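One contact in two related proteins. Structure 1 is ArCE4A from Arthrobacter sp., which is a carbohydrate esterase family 4 deacetylase that probably uses a bound metal ion to remove acetyl groups from polysaccharides: PDB 5LFZ (chain A, 1.56 Å), residues T30-P35 and T54-G59. Structure 2 is endo-1,4-beta-xylanase from Uncultured bacterium: PDB 7AX7 (chain B, 2.05 Å), residues T9-P14 and T33-G38. Structure 2 is superposed on structure 1 by the backbone atoms of these residues (RMSD 0.19 Å); each is numbered along its deposited sequence.

Structure 1 (5LFZ). With NI (nickel (II) ion), chain C.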
loop_
_atom_site.group_PDB
_atom_site.type_symbol
_atom_site.label_atom_id
_atom_site.label_comp_id
_atom_site.label_asym_id
_atom_site.label_seq_id
_atom_site.Cartn_x
_atom_site.Cartn_y
_atom_site.Cartn_z
ATOM N N THR A 30 -2.788 -3.944 -1.160
ATOM C CA THR A 30 -1.834 -3.009 -0.576
ATOM C C THR A 30 -1.258 -3.569 0.726
ATOM O O THR A 30 -1.930 -4.299 1.466
ATOM C CB THR A 30 -2.462 -1.604 -0.328
ATOM O OG1 THR A 30 -3.425 -1.668 0.728
ATOM C CG2 THR A 30 -3.133 -1.067 -1.596
ATOM N N PHE A 31 0.005 -3.244 0.978
ATOM C CA PHE A 31 0.726 -3.759 2.141
ATOM C C PHE A 31 1.395 -2.624 2.900
ATOM O O PHE A 31 2.188 -1.878 2.322
ATOM C CB PHE A 31 1.779 -4.782 1.720
ATOM C CG PHE A 31 1.216 -5.997 1.037
ATOM C CD1 PHE A 31 0.774 -7.084 1.776
ATOM C CD2 PHE A 31 1.127 -6.050 -0.346
ATOM C CE1 PHE A 31 0.266 -8.198 1.146
ATOM C CE2 PHE A 31 0.613 -7.161 -0.980
ATOM C CZ PHE A 31 0.182 -8.235 -0.234
ATOM N N ASP A 32 1.082 -2.493 4.186
ATOM C CA ASP A 32 1.626 -1.412 5.013
ATOM C C ASP A 32 2.768 -1.859 5.901
ATOM O O ASP A 32 2.840 -3.032 6.280
ATOM C CB ASP A 32 0.556 -0.825 5.939
ATOM C CG ASP A 32 -0.419 0.072 5.231
ATOM O OD1 ASP A 32 -0.404 0.125 3.987
ATOM O OD2 ASP A 32 -1.224 0.713 5.944
ATOM N N ASP A 33 3.621 -0.893 6.251
ATOM C CA ASP A 33 4.540 -0.958 7.403
ATOM C C ASP A 33 5.865 -1.641 7.098
ATOM O O ASP A 33 6.718 -1.768 7.987
ATOM C CB ASP A 33 3.915 -1.676 8.607
ATOM C CG ASP A 33 2.765 -0.919 9.253
ATOM O OD1 ASP A 33 2.335 0.134 8.751
ATOM O OD2 ASP A 33 2.270 -1.419 10.281
ATOM N N GLY A 34 6.035 -2.113 5.869
ATOM C CA GLY A 34 7.302 -2.676 5.448
ATOM C C GLY A 34 8.265 -1.587 5.017
ATOM O O GLY A 34 8.004 -0.402 5.233
ATOM N N PRO A 35 9.393 -1.974 4.416
ATOM C CA PRO A 35 9.827 -3.359 4.191
ATOM C C PRO A 35 10.326 -4.040 5.467
ATOM O O PRO A 35 10.648 -3.383 6.463
ATOM C CB PRO A 35 10.957 -3.205 3.177
ATOM C CG PRO A 35 11.493 -1.829 3.434
ATOM C CD PRO A 35 10.327 -0.991 3.836
ATOM N N THR A 54 0.811 -2.613 -4.129
ATOM C CA THR A 54 1.269 -1.296 -3.703
ATOM C C THR A 54 1.764 -1.404 -2.269
ATOM O O THR A 54 1.057 -1.914 -1.397
ATOM C CB THR A 54 0.148 -0.259 -3.814
ATOM O OG1 THR A 54 -0.376 -0.289 -5.147
ATOM C CG2 THR A 54 0.659 1.152 -3.493
ATOM N N PHE A 55 2.991 -0.955 -2.046
ATOM C CA PHE A 55 3.626 -1.053 -0.745
ATOM C C PHE A 55 3.743 0.319 -0.114
ATOM O O PHE A 55 4.463 1.177 -0.618
ATOM C CB PHE A 55 5.009 -1.705 -0.874
ATOM C CG PHE A 55 4.961 -3.133 -1.340
ATOM C CD1 PHE A 55 4.974 -3.445 -2.691
ATOM C CD2 PHE A 55 4.886 -4.165 -0.417
ATOM C CE1 PHE A 55 4.920 -4.766 -3.113
ATOM C CE2 PHE A 55 4.835 -5.484 -0.833
ATOM C CZ PHE A 55 4.851 -5.784 -2.188
ATOM N N PHE A 56 3.001 0.548 0.962
ATOM C CA PHE A 56 3.125 1.798 1.696
ATOM C C PHE A 56 4.206 1.635 2.754
ATOM O O PHE A 56 3.984 1.053 3.817
ATOM C CB PHE A 56 1.791 2.203 2.296
ATOM C CG PHE A 56 0.787 2.607 1.263
ATOM C CD1 PHE A 56 -0.116 1.689 0.748
ATOM C CD2 PHE A 56 0.776 3.901 0.771
ATOM C CE1 PHE A 56 -1.032 2.063 -0.217
ATOM C CE2 PHE A 56 -0.139 4.287 -0.189
ATOM C CZ PHE A 56 -1.039 3.368 -0.695
ATOM N N VAL A 57 5.388 2.151 2.444
ATOM C CA VAL A 57 6.574 1.833 3.225
ATOM C C VAL A 57 6.861 2.838 4.338
ATOM O O VAL A 57 6.573 4.032 4.220
ATOM C CB VAL A 57 7.815 1.727 2.320
ATOM C CG1 VAL A 57 7.660 0.585 1.349
ATOM C CG2 VAL A 57 8.068 3.047 1.562
ATOM N N LEU A 58 7.427 2.333 5.426
ATOM C CA LEU A 58 7.904 3.182 6.511
ATOM C C LEU A 58 9.320 3.655 6.224
ATOM O O LEU A 58 10.212 2.836 6.029
ATOM C CB LEU A 58 7.862 2.433 7.844
ATOM C CG LEU A 58 6.491 2.366 8.507
ATOM C CD1 LEU A 58 6.520 1.435 9.712
ATOM C CD2 LEU A 58 6.052 3.761 8.926
ATOM N N GLY A 59 9.529 4.969 6.197
ATOM C CA GLY A 59 10.824 5.524 5.859
ATOM C C GLY A 59 11.964 4.980 6.698
ATOM O O GLY A 59 13.054 4.732 6.184
HETATM NI NI NI C . 0.691 1.223 9.351
HETATM O O HOH W 1 4.794 -1.935 3.268
HETATM O O HOH W 2 -0.923 0.457 8.593
HETATM O O HOH W 3 0.172 -0.187 10.807
HETATM O O HOH W 4 -1.112 2.264 9.871
#
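Val-57 and Leu-58 meet the Asp-33 to Pro-35 turn beside two paired parallel strands. These strands, 26-32 and 54-57, are joined through helix 39-48 as a beta-alpha-beta unit in the buried sheet of the NodB-type deacetylase fold. CG1 of Val-57 lies 4.0 Å from CD of Pro-35, which follows a cis peptide bond. The CB of Val-57 sits 3.6 Å from O of Gly-34. Leu-58 turns its CD1 to O of Asp-33, 3.6 Å away. CG is anti to the carbonyl carbon (chi1 -80°) and CD1 extends from it (chi2 172°), which brings CD1 to the Asp-33 backbone. The backbone N of Leu-58 donates to O of Gly-34 at 2.8 Å. Asp-33 N donates to O of Phe-56 at 3.1 Å. Asp-33 OD1 binds nickel at 2.1 Å, and His-82 and His-86 bind the same ion. OD1 of the preceding Asp-32 lies 3.5 Å from CB of Phe-56 and forms a salt bridge with Arg-120. Val-62 of helix 59-62 packs against both Val-57 and Pro-35.

Structure 2 (7AX7). With CO (cobalt (II) ion), chain D.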
loop_
_atom_site.group_PDB
_atom_site.type_symbol
_atom_site.label_atom_id
_atom_site.label_comp_id
_atom_site.label_asym_id
_atom_site.label_seq_id
_atom_site.Cartn_x
_atom_site.Cartn_y
_atom_site.Cartn_z
ATOM N N THR B 9 -2.831 -3.903 -1.213
ATOM C CA THR B 9 -1.845 -2.963 -0.692
ATOM C C THR B 9 -1.349 -3.437 0.670
ATOM O O THR B 9 -2.080 -4.073 1.435
ATOM C CB THR B 9 -2.403 -1.518 -0.583
ATOM O OG1 THR B 9 -3.381 -1.445 0.463
ATOM C CG2 THR B 9 -3.045 -1.084 -1.892
ATOM N N PHE B 10 -0.095 -3.103 0.969
ATOM C CA PHE B 10 0.589 -3.604 2.153
ATOM C C PHE B 10 1.250 -2.453 2.899
ATOM O O PHE B 10 2.009 -1.678 2.301
ATOM C CB PHE B 10 1.634 -4.661 1.766
ATOM C CG PHE B 10 1.045 -5.917 1.185
ATOM C CD1 PHE B 10 0.680 -6.976 2.011
ATOM C CD2 PHE B 10 0.864 -6.045 -0.188
ATOM C CE1 PHE B 10 0.146 -8.140 1.487
ATOM C CE2 PHE B 10 0.325 -7.216 -0.729
ATOM C CZ PHE B 10 -0.034 -8.264 0.111
ATOM N N ASP B 11 0.977 -2.362 4.201
ATOM C CA ASP B 11 1.531 -1.355 5.102
ATOM C C ASP B 11 2.640 -1.926 5.984
ATOM O O ASP B 11 2.580 -3.084 6.412
ATOM C CB ASP B 11 0.450 -0.797 6.036
ATOM C CG ASP B 11 -0.401 0.273 5.399
ATOM O OD1 ASP B 11 -0.159 0.626 4.220
ATOM O OD2 ASP B 11 -1.312 0.770 6.105
ATOM N N ASP B 12 3.644 -1.078 6.267
ATOM C CA ASP B 12 4.562 -1.190 7.402
ATOM C C ASP B 12 5.917 -1.814 7.058
ATOM O O ASP B 12 6.779 -1.929 7.937
ATOM C CB ASP B 12 3.919 -1.977 8.550
ATOM C CG ASP B 12 2.746 -1.239 9.201
ATOM O OD1 ASP B 12 2.406 -0.110 8.780
ATOM O OD2 ASP B 12 2.151 -1.798 10.140
ATOM N N GLY B 13 6.142 -2.200 5.802
ATOM C CA GLY B 13 7.437 -2.718 5.413
ATOM C C GLY B 13 8.423 -1.634 5.000
ATOM O O GLY B 13 8.226 -0.444 5.274
ATOM N N PRO B 14 9.528 -2.032 4.342
ATOM C CA PRO B 14 9.832 -3.435 4.058
ATOM C C PRO B 14 10.286 -4.174 5.306
ATOM O O PRO B 14 10.839 -3.564 6.223
ATOM C CB PRO B 14 10.978 -3.366 3.031
ATOM C CG PRO B 14 11.183 -1.872 2.722
ATOM C CD PRO B 14 10.617 -1.144 3.910
ATOM N N THR B 33 0.845 -2.747 -4.081
ATOM C CA THR B 33 1.392 -1.462 -3.663
ATOM C C THR B 33 1.839 -1.572 -2.213
ATOM O O THR B 33 1.088 -2.066 -1.367
ATOM C CB THR B 33 0.345 -0.343 -3.815
ATOM O OG1 THR B 33 -0.175 -0.361 -5.147
ATOM C CG2 THR B 33 0.942 1.043 -3.517
ATOM N N PHE B 34 3.055 -1.114 -1.927
ATOM C CA PHE B 34 3.641 -1.189 -0.590
ATOM C C PHE B 34 3.851 0.223 -0.070
ATOM O O PHE B 34 4.683 0.973 -0.601
ATOM C CB PHE B 34 4.958 -1.967 -0.610
ATOM C CG PHE B 34 4.790 -3.415 -0.964
ATOM C CD1 PHE B 34 4.777 -3.828 -2.296
ATOM C CD2 PHE B 34 4.622 -4.365 0.032
ATOM C CE1 PHE B 34 4.608 -5.172 -2.621
ATOM C CE2 PHE B 34 4.458 -5.705 -0.279
ATOM C CZ PHE B 34 4.443 -6.113 -1.609
ATOM N N PHE B 35 3.098 0.571 0.972
ATOM C CA PHE B 35 3.246 1.840 1.667
ATOM C C PHE B 35 4.327 1.663 2.725
ATOM O O PHE B 35 4.119 0.985 3.743
ATOM C CB PHE B 35 1.908 2.271 2.268
ATOM C CG PHE B 35 0.885 2.668 1.235
ATOM C CD1 PHE B 35 0.183 1.705 0.529
ATOM C CD2 PHE B 35 0.629 4.010 0.969
ATOM C CE1 PHE B 35 -0.766 2.068 -0.437
ATOM C CE2 PHE B 35 -0.317 4.388 0.004
ATOM C CZ PHE B 35 -1.012 3.411 -0.705
ATOM N N LEU B 36 5.486 2.255 2.477
ATOM C CA LEU B 36 6.661 1.968 3.274
ATOM C C LEU B 36 6.813 2.974 4.404
ATOM O O LEU B 36 6.480 4.156 4.272
ATOM C CB LEU B 36 7.926 1.979 2.411
ATOM C CG LEU B 36 7.945 1.149 1.119
ATOM C CD1 LEU B 36 9.290 1.330 0.423
ATOM C CD2 LEU B 36 7.681 -0.315 1.398
ATOM N N ILE B 37 7.335 2.479 5.520
ATOM C CA ILE B 37 7.790 3.318 6.619
ATOM C C ILE B 37 9.210 3.771 6.299
ATOM O O ILE B 37 10.096 2.944 6.064
ATOM C CB ILE B 37 7.729 2.550 7.949
ATOM C CG1 ILE B 37 6.282 2.124 8.231
ATOM C CG2 ILE B 37 8.317 3.391 9.088
ATOM C CD1 ILE B 37 6.105 1.264 9.475
ATOM N N GLY B 38 9.425 5.090 6.284
ATOM C CA GLY B 38 10.705 5.621 5.835
ATOM C C GLY B 38 11.900 5.093 6.613
ATOM O O GLY B 38 12.956 4.823 6.030
HETATM CO CO CO D . 0.869 1.151 9.581
#
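Leu-36 and Ile-37 pack against the turn formed by Asp-12, Gly-13 and Pro-14. CD2 of Leu-36 reaches CD of Pro-14 at 4.0 Å. A cis peptide bond precedes this proline. The CB of Leu-36 is 3.8 Å from O of Gly-13. Ile-37 brings its CD1 within 3.6 Å of O of Asp-12. CG1 is anti to the carbonyl carbon (chi1 -61°) and CD1 extends from it (chi2 176°), which brings CD1 to the Asp-12 backbone. Ile-37 N donates a hydrogen bond to O of Gly-13 at 3.1 Å. Asp-12 N donates to O of Phe-35 at 3.3 Å. OD1 of Asp-12 binds cobalt at 2.1 Å; His-62 and His-66 are further ligands of this ion. OD1 of the preceding Asp-11 stands 3.3 Å from CB of Phe-35 and makes a salt bridge to Arg-100. Farther out, Met-49 of helix 46-54 touches both Leu-36 and Pro-14.

What differs
The backbone hydrogen bonds at the turn are kept. Leu-58(A) N and Ile-37(B) N donate to O of Gly-34(A) and Gly-13(B). Asp-33(A) N and Asp-12(B) N donate to O of Phe-56(A) and Phe-35(B). The metal place is filled in both, by nickel beside Asp-33(A) and by cobalt beside Asp-12(B). The side chains of these two aspartates keep their place.

At Val-57(A) against Leu-36(B) the CB atoms coincide within the error. CG1 of Val-57(A) and CG of Leu-36(B) are 0.7 Å apart after superposition. CG2 of Val-57(A) has no counterpart in Leu-36(B), and CD1 of Leu-36(B) has none in Val-57(A). The apolar bulk is thus spread differently, branching at CB in Val-57(A) and farther out in Leu-36(B). Both residues still touch O of Gly-34(A) or Gly-13(B) and CD of Pro-35(A) or Pro-14(B).

At Leu-58(A) against Ile-37(B) the branch that ends in CD1 is shared. CG of Leu-58(A) and CG1 of Ile-37(B) are 0.4 Å apart, and the two CD1 atoms are 0.5 Å apart. Through it CD1 touches O of the metal-binding Asp-33(A) or Asp-12(B) in both. The remaining methyl packs in a different place: CD2 of Leu-58(A) branches from CG, CG2 of Ile-37(B) from CB, and neither has a counterpart.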